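PaaI protein from Thermus thermophilus probably hydrolyses acyl-coenzyme A thioesters. One contact in two of its structures: PDB 1J1Y (chain A, 1.70 Å), residues 59-64 and 112-117, and PDB 1WN3 (chain B, 2.10 Å), residues 59-64 and 112-117. One frame, after least-squares fit of the local backbone (RMSD 0.24 Å); residues are numbered along the deposited sequences.

Structure 1 (1J1Y); sequences GPAVAL and GTVFRL.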
loop_
_atom_site.group_PDB
_atom_site.type_symbol
_atom_site.label_atom_id
_atom_site.label_comp_id
_atom_site.label_asym_id
_atom_site.label_seq_id
_atom_site.Cartn_x
_atom_site.Cartn_y
_atom_site.Cartn_z
ATOM N N GLY A 59 -9.503 -21.719 0.739
ATOM C CA GLY A 59 -10.072 -22.023 -0.559
ATOM C C GLY A 59 -9.296 -21.251 -1.605
ATOM O O GLY A 59 -8.493 -20.387 -1.249
ATOM N N PRO A 60 -9.505 -21.530 -2.899
ATOM C CA PRO A 60 -8.784 -20.821 -3.960
ATOM C C PRO A 60 -8.958 -19.308 -3.910
ATOM O O PRO A 60 -10.061 -18.802 -3.710
ATOM C CB PRO A 60 -9.358 -21.434 -5.239
ATOM C CG PRO A 60 -10.742 -21.850 -4.826
ATOM C CD PRO A 60 -10.499 -22.455 -3.470
ATOM N N ALA A 61 -7.855 -18.590 -4.081
ATOM C CA ALA A 61 -7.892 -17.135 -4.059
ATOM C C ALA A 61 -6.777 -16.573 -4.923
ATOM O O ALA A 61 -5.789 -17.251 -5.202
ATOM C CB ALA A 61 -7.754 -16.623 -2.631
ATOM N N VAL A 62 -6.948 -15.331 -5.354
ATOM C CA VAL A 62 -5.943 -14.680 -6.176
ATOM C C VAL A 62 -5.601 -13.345 -5.527
ATOM O O VAL A 62 -6.486 -12.621 -5.078
ATOM C CB VAL A 62 -6.463 -14.454 -7.616
ATOM C CG1 VAL A 62 -7.671 -13.541 -7.601
ATOM C CG2 VAL A 62 -5.359 -13.878 -8.487
ATOM N N ALA A 63 -4.313 -13.033 -5.465
ATOM C CA ALA A 63 -3.872 -11.784 -4.863
ATOM C C ALA A 63 -4.363 -10.571 -5.649
ATOM O O ALA A 63 -4.338 -10.562 -6.883
ATOM C CB ALA A 63 -2.349 -11.763 -4.770
ATOM N N LEU A 64 -4.818 -9.553 -4.922
ATOM C CA LEU A 64 -5.289 -8.311 -5.531
ATOM C C LEU A 64 -4.304 -7.174 -5.268
ATOM O O LEU A 64 -3.792 -6.551 -6.194
ATOM C CB LEU A 64 -6.654 -7.901 -4.966
ATOM C CG LEU A 64 -7.898 -8.714 -5.322
ATOM C CD1 LEU A 64 -9.101 -8.091 -4.637
ATOM C CD2 LEU A 64 -8.104 -8.731 -6.832
ATOM N N GLY A 112 -1.279 -8.128 2.645
ATOM C CA GLY A 112 -1.894 -8.463 1.372
ATOM C C GLY A 112 -3.346 -8.886 1.421
ATOM O O GLY A 112 -3.807 -9.477 2.398
ATOM N N THR A 113 -4.064 -8.583 0.343
ATOM C CA THR A 113 -5.471 -8.926 0.233
ATOM C C THR A 113 -5.707 -9.771 -1.010
ATOM O O THR A 113 -5.150 -9.498 -2.073
ATOM C CB THR A 113 -6.337 -7.658 0.152
ATOM O OG1 THR A 113 -6.240 -6.944 1.392
ATOM C CG2 THR A 113 -7.797 -8.014 -0.121
ATOM N N VAL A 114 -6.530 -10.804 -0.861
ATOM C CA VAL A 114 -6.850 -11.686 -1.973
ATOM C C VAL A 114 -8.330 -11.618 -2.309
ATOM O O VAL A 114 -9.148 -11.176 -1.497
ATOM C CB VAL A 114 -6.529 -13.166 -1.649
ATOM C CG1 VAL A 114 -5.053 -13.340 -1.364
ATOM C CG2 VAL A 114 -7.357 -13.622 -0.455
ATOM N N PHE A 115 -8.654 -12.055 -3.522
ATOM C CA PHE A 115 -10.028 -12.128 -3.995
ATOM C C PHE A 115 -10.322 -13.625 -3.944
ATOM O O PHE A 115 -9.600 -14.422 -4.540
ATOM C CB PHE A 115 -10.121 -11.612 -5.436
ATOM C CG PHE A 115 -11.513 -11.642 -6.007
ATOM C CD1 PHE A 115 -12.157 -12.853 -6.255
ATOM C CD2 PHE A 115 -12.182 -10.459 -6.298
ATOM C CE1 PHE A 115 -13.448 -12.884 -6.786
ATOM C CE2 PHE A 115 -13.473 -10.479 -6.828
ATOM C CZ PHE A 115 -14.106 -11.696 -7.072
ATOM N N ARG A 116 -11.368 -14.011 -3.222
ATOM C CA ARG A 116 -11.710 -15.421 -3.095
ATOM C C ARG A 116 -12.505 -15.929 -4.295
ATOM O O ARG A 116 -13.540 -15.367 -4.655
ATOM C CB ARG A 116 -12.490 -15.648 -1.800
ATOM C CG ARG A 116 -11.759 -15.132 -0.566
ATOM C CD ARG A 116 -12.508 -15.478 0.698
ATOM N NE ARG A 116 -12.535 -16.920 0.920
ATOM C CZ ARG A 116 -13.325 -17.521 1.803
ATOM N NH1 ARG A 116 -14.157 -16.802 2.544
ATOM N NH2 ARG A 116 -13.283 -18.838 1.942
ATOM N N LEU A 117 -12.006 -16.998 -4.911
ATOM C CA LEU A 117 -12.645 -17.588 -6.083
ATOM C C LEU A 117 -13.734 -18.586 -5.697
ATOM O O LEU A 117 -13.895 -18.851 -4.488
ATOM C CB LEU A 117 -11.595 -18.285 -6.951
ATOM C CG LEU A 117 -10.397 -17.439 -7.399
ATOM C CD1 LEU A 117 -9.396 -18.318 -8.136
ATOM C CD2 LEU A 117 -10.870 -16.300 -8.288
HETATM O O HOH W 1 -9.884 -18.106 0.134
#
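Val-62 and Phe-115 face each other as an antiparallel hydrogen-bonded pair where strand 61-70, outermost within its chain, joins strand 105-116 in the curved sheet of the hotdog fold. Phe-115 N reaches Val-62 O at 2.7 Å, and Val-62 N returns a bond to Phe-115 O. Both side chains rise from the same face of the sheet. With chi1 at 62°, Val-62 has CG1 between its backbone N and carbonyl carbon, and this branch lies 3.8 Å from Phe-115 CB; it also faces Leu-117 CD2. Leu-64 crosses Phe-115 obliquely, its CD1 3.8 Å from Phe-115 CB, while Leu-64 N bonds to Thr-113 O. The Phe-115 ring itself leads away from strand 61-70 and packs on Arg-92 of another subunit. Ala-63, on strand 61-70, is a coenzyme A-binding residue of this protein. Ala-61 CB meets Val-114 CG2 at 3.7 Å. A water bridges Gly-59 O and Arg-116 NE, and Arg-116 NH1 is held by Ser-90 O.

What differs
The backbone bonds joining the strands persist: Val-62(A) N to Phe-115(A) O and the return bond from Phe-115(A) N to Val-62(A) O recur between Val-62(B) and Phe-115(B), and Leu-64(A) N to Thr-113(A) O recurs as Leu-64(B) N to Thr-113(B) O. The water near Gly-59(A) and Arg-116(A) has a counterpart at the same place near Gly-59(B) and Arg-116(B). One bond is added with hexanoyl-coenzyme A, modelled in structure 2 alone: Ala-63(B) N donates to the thioester oxygen OM2 at 2.9 Å.

In the packing, the two models differ in chi1, 62° in Val-62(A) and -66° in Val-62(B). CG2 of Val-62(B) takes the place of CG1 of Val-62(A), between the backbone N and the carbonyl carbon. The place of CG2 of Val-62(A), anti to the backbone N, is left, and CG1 of Val-62(B) stands instead anti to the carbonyl carbon. Val-62(A) touches Phe-115(A) and Leu-117(A), as Val-62(B) touches Phe-115(B) and Leu-117(B). The side chains of Val-114(A), Phe-115(A), Arg-116(A) and Leu-117(A) keep their places in chain B, and the CA atoms coincide within the error. The acyl-CoA adds an apolar contact, its CP8 lying 3.7 Å from CG2 of Val-62(B).

Structure 2 (1WN3); sequences GPAVAL and GTVFRL. With HXC (hexanoyl-coenzyme A), chain C.
Between Val-62 and Phe-115, an antiparallel hydrogen-bonded pair, Phe-115 N reaches Val-62 O at 2.9 Å, and Val-62 N returns a bond to Phe-115 O. Both side chains rise from the same face of the sheet. With chi1 at -66°, Val-62 has CG2 between its backbone N and carbonyl carbon, 4.0 Å from Phe-115 CB, while CG1 faces Leu-117 CD1. Leu-64 crosses Phe-115 obliquely, its CD1 4.2 Å from Phe-115 CB, and Leu-64 N bonds to Thr-113 O. The Phe-115 ring leads away from strand 61-70 and packs on Arg-92 of another subunit; hexanoyl-coenzyme A passes over one ring face, CPB 4.3 Å above its plane. The ligand's CP8 also rests on Val-62 CG2 and Leu-64 CD1, and Ala-63 N donates to its thioester oxygen OM2 at 2.9 Å. Strand 61-70 and Phe-115 thus line the acyl-CoA site, which Arg-91 and Arg-92 of another subunit help complete. Ala-61 CB meets Val-114 CG2 at 3.9 Å. Ser-90 O holds Arg-116 NH1, and a water is hydrogen-bonded to Gly-59 O and, weakly, to Arg-116 NE.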
loop_
_atom_site.group_PDB
_atom_site.type_symbol
_atom_site.label_atom_id
_atom_site.label_comp_id
_atom_site.label_asym_id
_atom_site.label_seq_id
_atom_site.Cartn_x
_atom_site.Cartn_y
_atom_site.Cartn_z
ATOM N N GLY B 59 -9.469 -21.943 0.611
ATOM C CA GLY B 59 -10.069 -22.184 -0.688
ATOM C C GLY B 59 -9.322 -21.373 -1.735
ATOM O O GLY B 59 -8.435 -20.593 -1.393
ATOM N N PRO B 60 -9.666 -21.518 -3.022
ATOM C CA PRO B 60 -8.978 -20.769 -4.077
ATOM C C PRO B 60 -9.030 -19.252 -3.895
ATOM O O PRO B 60 -10.093 -18.670 -3.669
ATOM C CB PRO B 60 -9.689 -21.239 -5.345
ATOM C CG PRO B 60 -11.083 -21.500 -4.863
ATOM C CD PRO B 60 -10.832 -22.238 -3.564
ATOM N N ALA B 61 -7.865 -18.621 -3.994
ATOM C CA ALA B 61 -7.760 -17.177 -3.847
ATOM C C ALA B 61 -6.597 -16.629 -4.667
ATOM O O ALA B 61 -5.552 -17.270 -4.791
ATOM C CB ALA B 61 -7.582 -16.820 -2.374
ATOM N N VAL B 62 -6.790 -15.443 -5.235
ATOM C CA VAL B 62 -5.751 -14.806 -6.035
ATOM C C VAL B 62 -5.403 -13.426 -5.487
ATOM O O VAL B 62 -6.272 -12.693 -5.012
ATOM C CB VAL B 62 -6.186 -14.651 -7.508
ATOM C CG1 VAL B 62 -6.346 -16.028 -8.157
ATOM C CG2 VAL B 62 -7.483 -13.881 -7.578
ATOM N N ALA B 63 -4.124 -13.083 -5.565
ATOM C CA ALA B 63 -3.634 -11.803 -5.084
ATOM C C ALA B 63 -4.333 -10.638 -5.775
ATOM O O ALA B 63 -4.482 -10.616 -6.998
ATOM C CB ALA B 63 -2.137 -11.714 -5.304
ATOM N N LEU B 64 -4.752 -9.668 -4.976
ATOM C CA LEU B 64 -5.422 -8.482 -5.483
ATOM C C LEU B 64 -4.522 -7.254 -5.314
ATOM O O LEU B 64 -4.077 -6.626 -6.269
ATOM C CB LEU B 64 -6.710 -8.312 -4.664
ATOM C CG LEU B 64 -7.817 -7.531 -5.381
ATOM C CD1 LEU B 64 -8.190 -8.107 -6.744
ATOM C CD2 LEU B 64 -9.120 -7.504 -4.580
ATOM N N GLY B 112 -1.258 -7.973 2.486
ATOM C CA GLY B 112 -1.903 -8.379 1.254
ATOM C C GLY B 112 -3.361 -8.765 1.373
ATOM O O GLY B 112 -3.811 -9.275 2.403
ATOM N N THR B 113 -4.098 -8.507 0.301
ATOM C CA THR B 113 -5.505 -8.837 0.242
ATOM C C THR B 113 -5.774 -9.721 -0.973
ATOM O O THR B 113 -5.285 -9.451 -2.070
ATOM C CB THR B 113 -6.361 -7.566 0.150
ATOM O OG1 THR B 113 -6.203 -6.803 1.353
ATOM C CG2 THR B 113 -7.828 -7.919 -0.037
ATOM N N VAL B 114 -6.538 -10.788 -0.768
ATOM C CA VAL B 114 -6.870 -11.695 -1.853
ATOM C C VAL B 114 -8.336 -11.604 -2.222
ATOM O O VAL B 114 -9.164 -11.100 -1.460
ATOM C CB VAL B 114 -6.596 -13.181 -1.496
ATOM C CG1 VAL B 114 -5.108 -13.418 -1.322
ATOM C CG2 VAL B 114 -7.369 -13.571 -0.234
ATOM N N PHE B 115 -8.634 -12.100 -3.414
ATOM C CA PHE B 115 -9.983 -12.152 -3.941
ATOM C C PHE B 115 -10.280 -13.654 -3.883
ATOM O O PHE B 115 -9.529 -14.458 -4.434
ATOM C CB PHE B 115 -9.984 -11.627 -5.380
ATOM C CG PHE B 115 -11.308 -11.739 -6.079
ATOM C CD1 PHE B 115 -11.743 -12.959 -6.591
ATOM C CD2 PHE B 115 -12.111 -10.617 -6.251
ATOM C CE1 PHE B 115 -12.959 -13.061 -7.269
ATOM C CE2 PHE B 115 -13.330 -10.705 -6.926
ATOM C CZ PHE B 115 -13.754 -11.931 -7.437
ATOM N N ARG B 116 -11.348 -14.035 -3.193
ATOM C CA ARG B 116 -11.687 -15.450 -3.061
ATOM C C ARG B 116 -12.590 -15.942 -4.184
ATOM O O ARG B 116 -13.783 -15.646 -4.203
ATOM C CB ARG B 116 -12.343 -15.696 -1.698
ATOM C CG ARG B 116 -11.463 -15.275 -0.524
ATOM C CD ARG B 116 -12.122 -15.582 0.808
ATOM N NE ARG B 116 -12.353 -17.016 0.966
ATOM C CZ ARG B 116 -13.099 -17.558 1.923
ATOM N NH1 ARG B 116 -13.698 -16.790 2.823
ATOM N NH2 ARG B 116 -13.239 -18.875 1.981
ATOM N N LEU B 117 -12.012 -16.696 -5.118
ATOM C CA LEU B 117 -12.755 -17.222 -6.262
ATOM C C LEU B 117 -13.947 -18.068 -5.832
ATOM O O LEU B 117 -13.786 -18.848 -4.875
ATOM C CB LEU B 117 -11.827 -18.062 -7.147
ATOM C CG LEU B 117 -10.660 -17.333 -7.824
ATOM C CD1 LEU B 117 -9.739 -18.334 -8.512
ATOM C CD2 LEU B 117 -11.210 -16.333 -8.833
HETATM C C2 HXC C . -6.655 -16.215 -18.743
HETATM C C4 HXC C . -8.072 -14.900 -17.308
HETATM C C5 HXC C . -8.321 -16.062 -16.513
HETATM C C6 HXC C . -7.704 -17.240 -16.902
HETATM C C8 HXC C . -9.405 -14.406 -15.672
HETATM N N9 HXC C . -8.787 -13.863 -16.733
HETATM N N7 HXC C . -9.174 -15.712 -15.478
HETATM N N3 HXC C . -7.250 -15.046 -18.381
HETATM N N1 HXC C . -6.888 -17.323 -17.990
HETATM N N6 HXC C . -7.938 -18.351 -16.147
HETATM C "C1'" HXC C . -8.977 -12.446 -17.042
HETATM C "C2'" HXC C . -10.262 -12.002 -17.750
HETATM O "O2'" HXC C . -10.301 -12.512 -19.092
HETATM C "C3'" HXC C . -10.053 -10.491 -17.751
HETATM O "O3'" HXC C . -9.082 -10.075 -18.749
HETATM C "C4'" HXC C . -9.519 -10.306 -16.316
HETATM O "O4'" HXC C . -8.733 -11.462 -16.035
HETATM C "C5'" HXC C . -10.621 -10.145 -15.225
HETATM O "O5'" HXC C . -11.474 -11.318 -14.998
HETATM P P1 HXC C . -13.033 -11.265 -14.878
HETATM O O11 HXC C . -13.598 -12.375 -15.790
HETATM O O12 HXC C . -13.599 -9.856 -15.205
HETATM O O6 HXC C . -13.459 -11.650 -13.426
HETATM P P2 HXC C . -13.024 -11.049 -12.044
HETATM O O21 HXC C . -13.661 -11.956 -10.957
HETATM O O22 HXC C . -13.567 -9.611 -11.958
HETATM O O7 HXC C . -11.467 -11.032 -11.835
HETATM C CPB HXC C . -10.889 -10.582 -10.565
HETATM C CPA HXC C . -9.541 -11.282 -10.361
HETATM C CP7 HXC C . -8.715 -10.839 -11.591
HETATM C CP9 HXC C . -9.873 -12.799 -10.291
HETATM C CP8 HXC C . -8.942 -10.832 -9.015
HETATM O OP3 HXC C . -8.488 -9.424 -11.532
HETATM C CP6 HXC C . -7.384 -11.553 -11.803
HETATM O OP2 HXC C . -7.315 -12.624 -12.397
HETATM N NP2 HXC C . -6.330 -10.895 -11.284
HETATM C CP5 HXC C . -4.980 -11.430 -11.397
HETATM C CP4 HXC C . -4.570 -12.269 -10.195
HETATM C CP3 HXC C . -3.103 -12.615 -10.323
HETATM O OP1 HXC C . -2.609 -12.967 -11.391
HETATM N NP1 HXC C . -2.442 -12.483 -9.154
HETATM C CP2 HXC C . -1.023 -12.715 -8.855
HETATM C CP1 HXC C . -0.478 -14.029 -9.417
HETATM S S HXC C . -1.347 -15.580 -8.877
HETATM P P3 HXC C . -9.646 -9.281 -19.982
HETATM O O31 HXC C . -10.591 -8.128 -19.526
HETATM O O32 HXC C . -10.433 -10.281 -20.877
HETATM O O33 HXC C . -8.416 -8.682 -20.712
HETATM C CM1 HXC C . -1.955 -15.566 -7.199
HETATM C CM2 HXC C . -2.592 -16.801 -6.614
HETATM C CM3 HXC C . -1.664 -17.379 -5.531
HETATM O OM2 HXC C . -1.825 -14.561 -6.515
HETATM C CM4 HXC C . -0.395 -18.007 -6.130
HETATM C CM5 HXC C . 0.925 -17.381 -5.619
HETATM C CM6 HXC C . 1.294 -16.061 -6.263
HETATM O O HOH W 2 -9.867 -18.206 0.146
#